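Local atomic coordinates of ribulose bisphosphate carboxylase (Hyperthermus butylicus DSM 5456, PDB entry 6HUN), a protein that probably catalyses the magnesium-dependent carboxylation of ribulose 1,5-bisphosphate to two molecules of 3-phosphoglycerate, as a form III Rubisco of an archaeal AMP degradation pathway. Residues G113-F118 with A316-M321; E108-G113 with A119-G124. All coordinates share one frame; numbering follows the deposited sequence. Where two conformers were deposited one is given.

Contact 1: residues G113-F118 with A316-M321; sequences GSIPNF and AKLARM
Leu318 carries its CG beside the backbone N (chi1 -65°), while the ring of Phe118 swings out opposite its own N (chi1 165°); with the two side chains crossing at about a right angle, these torsions set methyl CD2 of Leu318 against the CD2 and CE2 atoms of the ring. The approach is oblique, CD2 of Leu318 lying 3.8 Å from CE2 of Phe118, and the second methyl, CD1, stands 4.1 Å from that same CE2. One turn earlier, Ile115 makes its contact through the end of its CG1 branch, CD1 of Ile115 lying 4.2 Å from CD2 of Leu318. The CE methyl of Met321 closes on Ile115 CD1 more distantly, at 4.4 Å. No hydrogen bond crosses this apolar seam. Within 113-118, Ser114 is the N-cap of helix 115-122, its OG accepting from Asn117 N at 3.0 Å, a capping bond at the start of the turn that carries Ile115 and Phe118. Here a helix of the N-terminal domain meets helix 312-322 of the TIM-barrel domain. Trp275 of helix 275-288 touches both Ile115 and Leu318, and helix 144-147 adds Tyr146 against Phe118 and Leu147 against Met321.

Contact 2: residues E108-G113 with A119-G124; sequences ELFEEG and ASSILG
Phe110 meets Ile122 and Ser121 through one end of its ring, and this small cluster is the tight part of the contact. Methyl CD1 of Ile122 sits 3.8 Å from CZ and 3.9 Å from CE1 of Phe110, coming in obliquely, and the two side chains cross nearly perpendicular to each other. CB of Ser121 reaches CE1 of Phe110 at 4.0 Å. With CG beside the backbone N (chi1 -54°), the ring extends from the loop to the last turn of the helix; Leu109 CB covers one of its faces, 4.0 Å above the plane and over the centre. Val41 of strand 41-49 touches both Phe110 and Ile122, continuing the apolar packing onto the sheet. Away from this cluster the loop draws apart from 119-124: Glu112, on the exposed side, has no part in the contact. Buried Glu111 instead forms a salt bridge from OE2 to Arg254 of the second subunit, and Ser121 OG bonds to Asn207 ND2 of that subunit. The arrangement is a strand-loop-helix connection in the N-terminal domain of the Rubisco large chain, in which the loop after strand 99-105 folds back on helix 115-122 at the dimer interface.

In the fold
Both contacts use helix 115-122 and both are buried, but the centre of contact 1 is about 11 Å from the chain centre and that of contact 2 about 20 Å. Contact 1 is long-range, joining the N-terminal and barrel domains; aliphatic and aromatic side chains meet there between helices. Contact 2 is local, binding the helix to the loop that precedes it, and in it one ring meets a methyl and a serine CB. Gly113 belongs to both, and they touch directly where Asn117 OD1 lies 2.8 Å from Glu111 N, a probable hydrogen bond. Both reach the second subunit: its Asn207 bonds to Asn117 ND2 in contact 1 and to Ser121 OG in contact 2.

Contact 1: residues G113-F118 with A316-M321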
ATOM      1  N   GLY A 113      11.145   4.890 -14.299  1.00 33.53           N
ATOM      2  CA  GLY A 113      10.370   3.660 -14.271  1.00 37.77           C
ATOM      3  C   GLY A 113      10.019   3.101 -12.902  1.00 37.11           C
ATOM      4  O   GLY A 113       9.690   1.915 -12.811  1.00 33.02           O
ATOM      5  N   SER A 114      10.127   3.878 -11.814  1.00 32.19           N
ATOM      6  CA  SER A 114       9.932   3.310 -10.460  1.00 30.91           C
ATOM      7  C   SER A 114       8.680   3.887  -9.808  1.00 28.15           C
ATOM      8  O   SER A 114       8.736   4.990  -9.260  1.00 25.53           O
ATOM      9  CB  SER A 114      11.143   3.590  -9.575  1.00 28.77           C
ATOM     10  OG  SER A 114      10.897   3.133  -8.223  1.00 29.05           O
ATOM     11  N   ILE A 115       7.568   3.137  -9.717  1.00 23.47           N
ATOM     12  CA  ILE A 115       6.424   3.630  -8.949  1.00 24.34           C
ATOM     13  C   ILE A 115       6.774   3.754  -7.470  1.00 22.21           C
ATOM     14  O   ILE A 115       6.331   4.729  -6.826  1.00 23.42           O
ATOM     15  CB  ILE A 115       5.192   2.747  -9.199  1.00 28.15           C
ATOM     16  CG1 ILE A 115       4.826   2.713 -10.686  1.00 27.43           C
ATOM     17  CG2 ILE A 115       4.022   3.245  -8.336  1.00 20.57           C
ATOM     18  CD1 ILE A 115       4.194   4.006 -11.180  1.00 29.80           C
ATOM     19  N   PRO A 116       7.502   2.818  -6.854  1.00 22.06           N
ATOM     20  CA  PRO A 116       7.864   3.011  -5.451  1.00 19.82           C
ATOM     21  C   PRO A 116       8.585   4.311  -5.194  1.00 28.03           C
ATOM     22  O   PRO A 116       8.316   4.948  -4.162  1.00 24.98           O
ATOM     23  CB  PRO A 116       8.765   1.802  -5.150  1.00 28.46           C
ATOM     24  CG  PRO A 116       8.161   0.730  -6.073  1.00 26.41           C
ATOM     25  CD  PRO A 116       7.942   1.493  -7.345  1.00 25.84           C
ATOM     26  N   ASN A 117       9.502   4.704  -6.061  1.00 27.87           N
ATOM     27  CA  ASN A 117      10.233   5.944  -5.732  1.00 29.50           C
ATOM     28  C   ASN A 117       9.308   7.152  -5.892  1.00 26.81           C
ATOM     29  O   ASN A 117       9.356   8.094  -5.103  1.00 31.24           O
ATOM     30  CB  ASN A 117      11.446   6.108  -6.620  1.00 29.88           C
ATOM     31  CG  ASN A 117      12.209   7.396  -6.317  1.00 32.28           C
ATOM     32  OD1 ASN A 117      12.383   8.246  -7.207  1.00 35.00           O
ATOM     33  ND2 ASN A 117      12.712   7.519  -5.078  1.00 31.26           N
ATOM     34  N   PHE A 118       8.440   7.112  -6.892  1.00 24.76           N
ATOM     35  CA  PHE A 118       7.459   8.184  -7.064  1.00 22.67           C
ATOM     36  C   PHE A 118       6.599   8.316  -5.843  1.00 22.96           C
ATOM     37  O   PHE A 118       6.449   9.411  -5.269  1.00 25.04           O
ATOM     38  CB  PHE A 118       6.562   7.916  -8.312  1.00 25.29           C
ATOM     39  CG  PHE A 118       5.345   8.783  -8.318  1.00 26.78           C
ATOM     40  CD1 PHE A 118       5.454  10.080  -8.801  1.00 31.90           C
ATOM     41  CD2 PHE A 118       4.149   8.350  -7.771  1.00 27.88           C
ATOM     42  CE1 PHE A 118       4.375  10.918  -8.764  1.00 35.26           C
ATOM     43  CE2 PHE A 118       3.035   9.196  -7.721  1.00 32.19           C
ATOM     44  CZ  PHE A 118       3.172  10.492  -8.200  1.00 27.47           C
ATOM     45  N   ALA A 316      -5.832   4.893 -10.373  1.00 15.90           N
ATOM     46  CA  ALA A 316      -6.062   4.312 -11.695  1.00 16.41           C
ATOM     47  C   ALA A 316      -5.010   4.748 -12.712  1.00 23.68           C
ATOM     48  O   ALA A 316      -4.511   3.933 -13.513  1.00 20.39           O
ATOM     49  CB  ALA A 316      -7.487   4.676 -12.231  1.00 17.17           C
ATOM     50  N   LYS A 317      -4.616   6.013 -12.674  1.00 20.36           N
ATOM     51  CA  LYS A 317      -3.555   6.475 -13.572  1.00 20.45           C
ATOM     52  C   LYS A 317      -2.227   5.766 -13.292  1.00 22.44           C
ATOM     53  O   LYS A 317      -1.530   5.326 -14.223  1.00 20.86           O
ATOM     54  CB  LYS A 317      -3.438   7.994 -13.393  1.00 30.05           C
ATOM     55  CG  LYS A 317      -2.241   8.591 -14.012  1.00 40.06           C
ATOM     56  CD  LYS A 317      -2.241  10.083 -13.717  1.00 43.36           C
ATOM     57  CE  LYS A 317      -2.761  10.829 -14.868  1.00 36.06           C
ATOM     58  NZ  LYS A 317      -2.466  12.292 -14.815  1.00 29.01           N
ATOM     59  N   LEU A 318      -1.889   5.567 -12.021  1.00 17.85           N
ATOM     60  CA  LEU A 318      -0.626   4.866 -11.720  1.00 18.52           C
ATOM     61  C   LEU A 318      -0.722   3.395 -12.134  1.00 17.49           C
ATOM     62  O   LEU A 318       0.258   2.807 -12.563  1.00 20.17           O
ATOM     63  CB  LEU A 318      -0.312   4.971 -10.217  1.00 20.69           C
ATOM     64  CG  LEU A 318      -0.024   6.411  -9.699  1.00 19.75           C
ATOM     65  CD1 LEU A 318       0.009   6.393  -8.141  1.00 18.65           C
ATOM     66  CD2 LEU A 318       1.297   6.859 -10.174  1.00 20.89           C
ATOM     67  N   ALA A 319      -1.896   2.776 -11.945  1.00 19.95           N
ATOM     68  CA  ALA A 319      -2.083   1.389 -12.395  1.00 19.82           C
ATOM     69  C   ALA A 319      -1.892   1.236 -13.912  1.00 19.28           C
ATOM     70  O   ALA A 319      -1.261   0.279 -14.388  1.00 20.04           O
ATOM     71  CB  ALA A 319      -3.484   0.931 -11.991  1.00 20.96           C
ATOM     72  N   ARG A 320      -2.354   2.218 -14.678  1.00 19.88           N
ATOM     73  CA  ARG A 320      -2.174   2.174 -16.117  1.00 24.34           C
ATOM     74  C   ARG A 320      -0.702   2.353 -16.486  1.00 27.92           C
ATOM     75  O   ARG A 320      -0.175   1.649 -17.349  1.00 23.28           O
ATOM     76  CB  ARG A 320      -3.023   3.275 -16.742  1.00 21.67           C
ATOM     77  CG  ARG A 320      -2.780   3.358 -18.269  1.00 23.84           C
ATOM     78  CD  ARG A 320      -3.844   4.337 -18.905  1.00 24.85           C
ATOM     79  NE  ARG A 320      -3.626   4.453 -20.372  1.00 27.21           N
ATOM     80  CZ  ARG A 320      -4.262   5.315 -21.172  1.00 28.82           C
ATOM     81  NH1 ARG A 320      -5.144   6.163 -20.656  1.00 28.40           N
ATOM     82  NH2 ARG A 320      -3.983   5.356 -22.486  1.00 31.20           N
ATOM     83  N   MET A 321      -0.017   3.281 -15.820  1.00 22.95           N
ATOM     84  CA  MET A 321       1.432   3.426 -16.051  1.00 26.24           C
ATOM     85  C   MET A 321       2.193   2.141 -15.727  1.00 25.46           C
ATOM     86  O   MET A 321       3.056   1.693 -16.501  1.00 24.49           O
ATOM     87  CB  MET A 321       1.943   4.570 -15.167  1.00 27.07           C
ATOM     88  CG  MET A 321       1.414   5.903 -15.607  1.00 29.25           C
ATOM     89  SD  MET A 321       1.702   7.177 -14.341  1.00 30.97           S
ATOM     90  CE  MET A 321       3.458   6.912 -14.359  1.00 27.77           C
TER

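Contact 2: residues E108-G113 with A119-G124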
ATOM      1  N   GLU A 108      14.153  15.276 -12.548  1.00 47.16           N
ATOM      2  CA  GLU A 108      15.346  14.657 -11.985  1.00 47.90           C
ATOM      3  C   GLU A 108      15.157  14.205 -10.536  1.00 45.34           C
ATOM      4  O   GLU A 108      16.024  13.500 -10.005  1.00 47.18           O
ATOM      5  CB  GLU A 108      16.528  15.639 -12.080  1.00 52.02           C
ATOM      6  CG  GLU A 108      16.959  15.967 -13.497  1.00 63.13           C
ATOM      7  CD  GLU A 108      16.033  16.946 -14.220  1.00 66.72           C
ATOM      8  OE1 GLU A 108      16.179  17.079 -15.466  1.00 70.92           O
ATOM      9  OE2 GLU A 108      15.161  17.577 -13.566  1.00 60.61           O
ATOM     10  N   LEU A 109      14.060  14.589  -9.879  1.00 43.09           N
ATOM     11  CA  LEU A 109      13.804  14.036  -8.543  1.00 40.57           C
ATOM     12  C   LEU A 109      13.495  12.541  -8.574  1.00 42.22           C
ATOM     13  O   LEU A 109      13.580  11.871  -7.526  1.00 38.97           O
ATOM     14  CB  LEU A 109      12.628  14.756  -7.889  1.00 44.70           C
ATOM     15  CG  LEU A 109      12.773  16.163  -7.319  1.00 49.55           C
ATOM     16  CD1 LEU A 109      11.416  16.682  -6.904  1.00 45.47           C
ATOM     17  CD2 LEU A 109      13.770  16.190  -6.117  1.00 45.94           C
ATOM     18  N   PHE A 110      13.000  12.017  -9.706  1.00 40.42           N
ATOM     19  CA  PHE A 110      12.369  10.691  -9.737  1.00 34.63           C
ATOM     20  C   PHE A 110      13.280   9.666 -10.417  1.00 49.27           C
ATOM     21  O   PHE A 110      13.929   9.973 -11.420  1.00 43.08           O
ATOM     22  CB  PHE A 110      10.997  10.800 -10.440  1.00 33.75           C
ATOM     23  CG  PHE A 110      10.106  11.866  -9.805  1.00 41.56           C
ATOM     24  CD1 PHE A 110       9.477  11.622  -8.582  1.00 37.55           C
ATOM     25  CD2 PHE A 110       9.915  13.108 -10.418  1.00 42.56           C
ATOM     26  CE1 PHE A 110       8.669  12.590  -7.987  1.00 37.36           C
ATOM     27  CE2 PHE A 110       9.137  14.084  -9.840  1.00 33.82           C
ATOM     28  CZ  PHE A 110       8.483  13.833  -8.638  1.00 34.06           C
ATOM     29  N   GLU A 111      13.343   8.448  -9.871  1.00 39.62           N
ATOM     30  CA  GLU A 111      14.055   7.384 -10.562  1.00 37.18           C
ATOM     31  C   GLU A 111      13.215   6.889 -11.736  1.00 38.18           C
ATOM     32  O   GLU A 111      11.994   6.683 -11.612  1.00 32.75           O
ATOM     33  CB  GLU A 111      14.370   6.217  -9.638  1.00 37.54           C
ATOM     34  CG  GLU A 111      15.219   5.161 -10.385  1.00 41.68           C
ATOM     35  CD  GLU A 111      15.555   3.914  -9.555  1.00 41.75           C
ATOM     36  OE1 GLU A 111      15.596   3.989  -8.322  1.00 37.55           O
ATOM     37  OE2 GLU A 111      15.849   2.854 -10.173  1.00 47.58           O
ATOM     38  N   GLU A 112      13.875   6.654 -12.872  1.00 36.39           N
ATOM     39  CA  GLU A 112      13.150   6.224 -14.061  1.00 36.03           C
ATOM     40  C   GLU A 112      12.390   4.942 -13.806  1.00 33.42           C
ATOM     41  O   GLU A 112      12.960   3.961 -13.330  1.00 33.16           O
ATOM     42  CB  GLU A 112      14.155   5.924 -15.202  1.00 41.01           C
ATOM     43  CG  GLU A 112      14.934   7.056 -15.667  1.00 55.56           C
ATOM     44  CD  GLU A 112      16.280   7.292 -14.916  1.00 68.66           C
ATOM     45  OE1 GLU A 112      17.237   7.685 -15.642  1.00 69.04           O
ATOM     46  OE2 GLU A 112      16.369   7.167 -13.641  1.00 68.26           O
ATOM     47  N   GLY A 113      11.145   4.890 -14.299  1.00 33.53           N
ATOM     48  CA  GLY A 113      10.370   3.660 -14.271  1.00 37.77           C
ATOM     49  C   GLY A 113      10.019   3.101 -12.902  1.00 37.11           C
ATOM     50  O   GLY A 113       9.690   1.915 -12.811  1.00 33.02           O
ATOM     51  N   ALA A 119       6.070   7.181  -5.365  1.00 19.66           N
ATOM     52  CA  ALA A 119       5.183   7.204  -4.206  1.00 18.47           C
ATOM     53  C   ALA A 119       5.916   7.664  -2.945  1.00 18.38           C
ATOM     54  O   ALA A 119       5.321   8.312  -2.073  1.00 20.77           O
ATOM     55  CB  ALA A 119       4.596   5.820  -3.971  1.00 20.39           C
ATOM     56  N   SER A 120       7.190   7.300  -2.796  0.57 22.57           N
ATOM     57  CA  SER A 120       7.860   7.726  -1.569  0.57 25.34           C
ATOM     58  C   SER A 120       8.004   9.239  -1.488  0.57 27.48           C
ATOM     59  O   SER A 120       8.176   9.763  -0.382  0.57 29.43           O
ATOM     60  CB  SER A 120       9.247   7.101  -1.461  0.57 28.11           C
ATOM     61  OG  SER A 120      10.106   7.644  -2.449  0.57 29.15           O
ATOM     62  N   SER A 121       7.970   9.932  -2.631  1.00 26.09           N
ATOM     63  CA  SER A 121       8.062  11.406  -2.671  1.00 30.88           C
ATOM     64  C   SER A 121       6.680  12.030  -2.513  1.00 29.98           C
ATOM     65  O   SER A 121       6.361  12.674  -1.509  1.00 34.27           O
ATOM     66  CB  SER A 121       8.645  11.833  -4.020  1.00 30.34           C
ATOM     67  OG  SER A 121      10.078  11.674  -3.946  1.00 39.45           O
ATOM     68  N   ILE A 122       5.848  11.807  -3.510  1.00 24.44           N
ATOM     69  CA  ILE A 122       4.565  12.524  -3.618  1.00 21.41           C
ATOM     70  C   ILE A 122       3.466  11.865  -2.786  1.00 24.40           C
ATOM     71  O   ILE A 122       2.476  12.549  -2.437  1.00 25.08           O
ATOM     72  CB  ILE A 122       4.221  12.632  -5.099  1.00 23.99           C
ATOM     73  CG1 ILE A 122       5.206  13.656  -5.721  1.00 34.63           C
ATOM     74  CG2 ILE A 122       2.798  13.103  -5.362  1.00 24.09           C
ATOM     75  CD1 ILE A 122       5.026  13.805  -7.184  1.00 40.93           C
ATOM     76  N   LEU A 123       3.609  10.578  -2.460  1.00 21.96           N
ATOM     77  CA  LEU A 123       2.655   9.891  -1.578  1.00 17.32           C
ATOM     78  C   LEU A 123       3.299   9.481  -0.271  1.00 21.15           C
ATOM     79  O   LEU A 123       2.888   8.490   0.339  1.00 21.78           O
ATOM     80  CB  LEU A 123       2.049   8.614  -2.236  1.00 17.08           C
ATOM     81  CG  LEU A 123       1.486   8.905  -3.634  1.00 21.30           C
ATOM     82  CD1 LEU A 123       0.910   7.566  -4.210  1.00 19.90           C
ATOM     83  CD2 LEU A 123       0.405   9.994  -3.565  1.00 23.63           C
ATOM     84  N   GLY A 124       4.282  10.236   0.225  1.00 20.31           N
ATOM     85  CA  GLY A 124       5.059   9.664   1.320  1.00 19.94           C
ATOM     86  C   GLY A 124       4.832  10.357   2.652  1.00 23.88           C
ATOM     87  O   GLY A 124       3.709  10.387   3.173  1.00 22.83           O
TER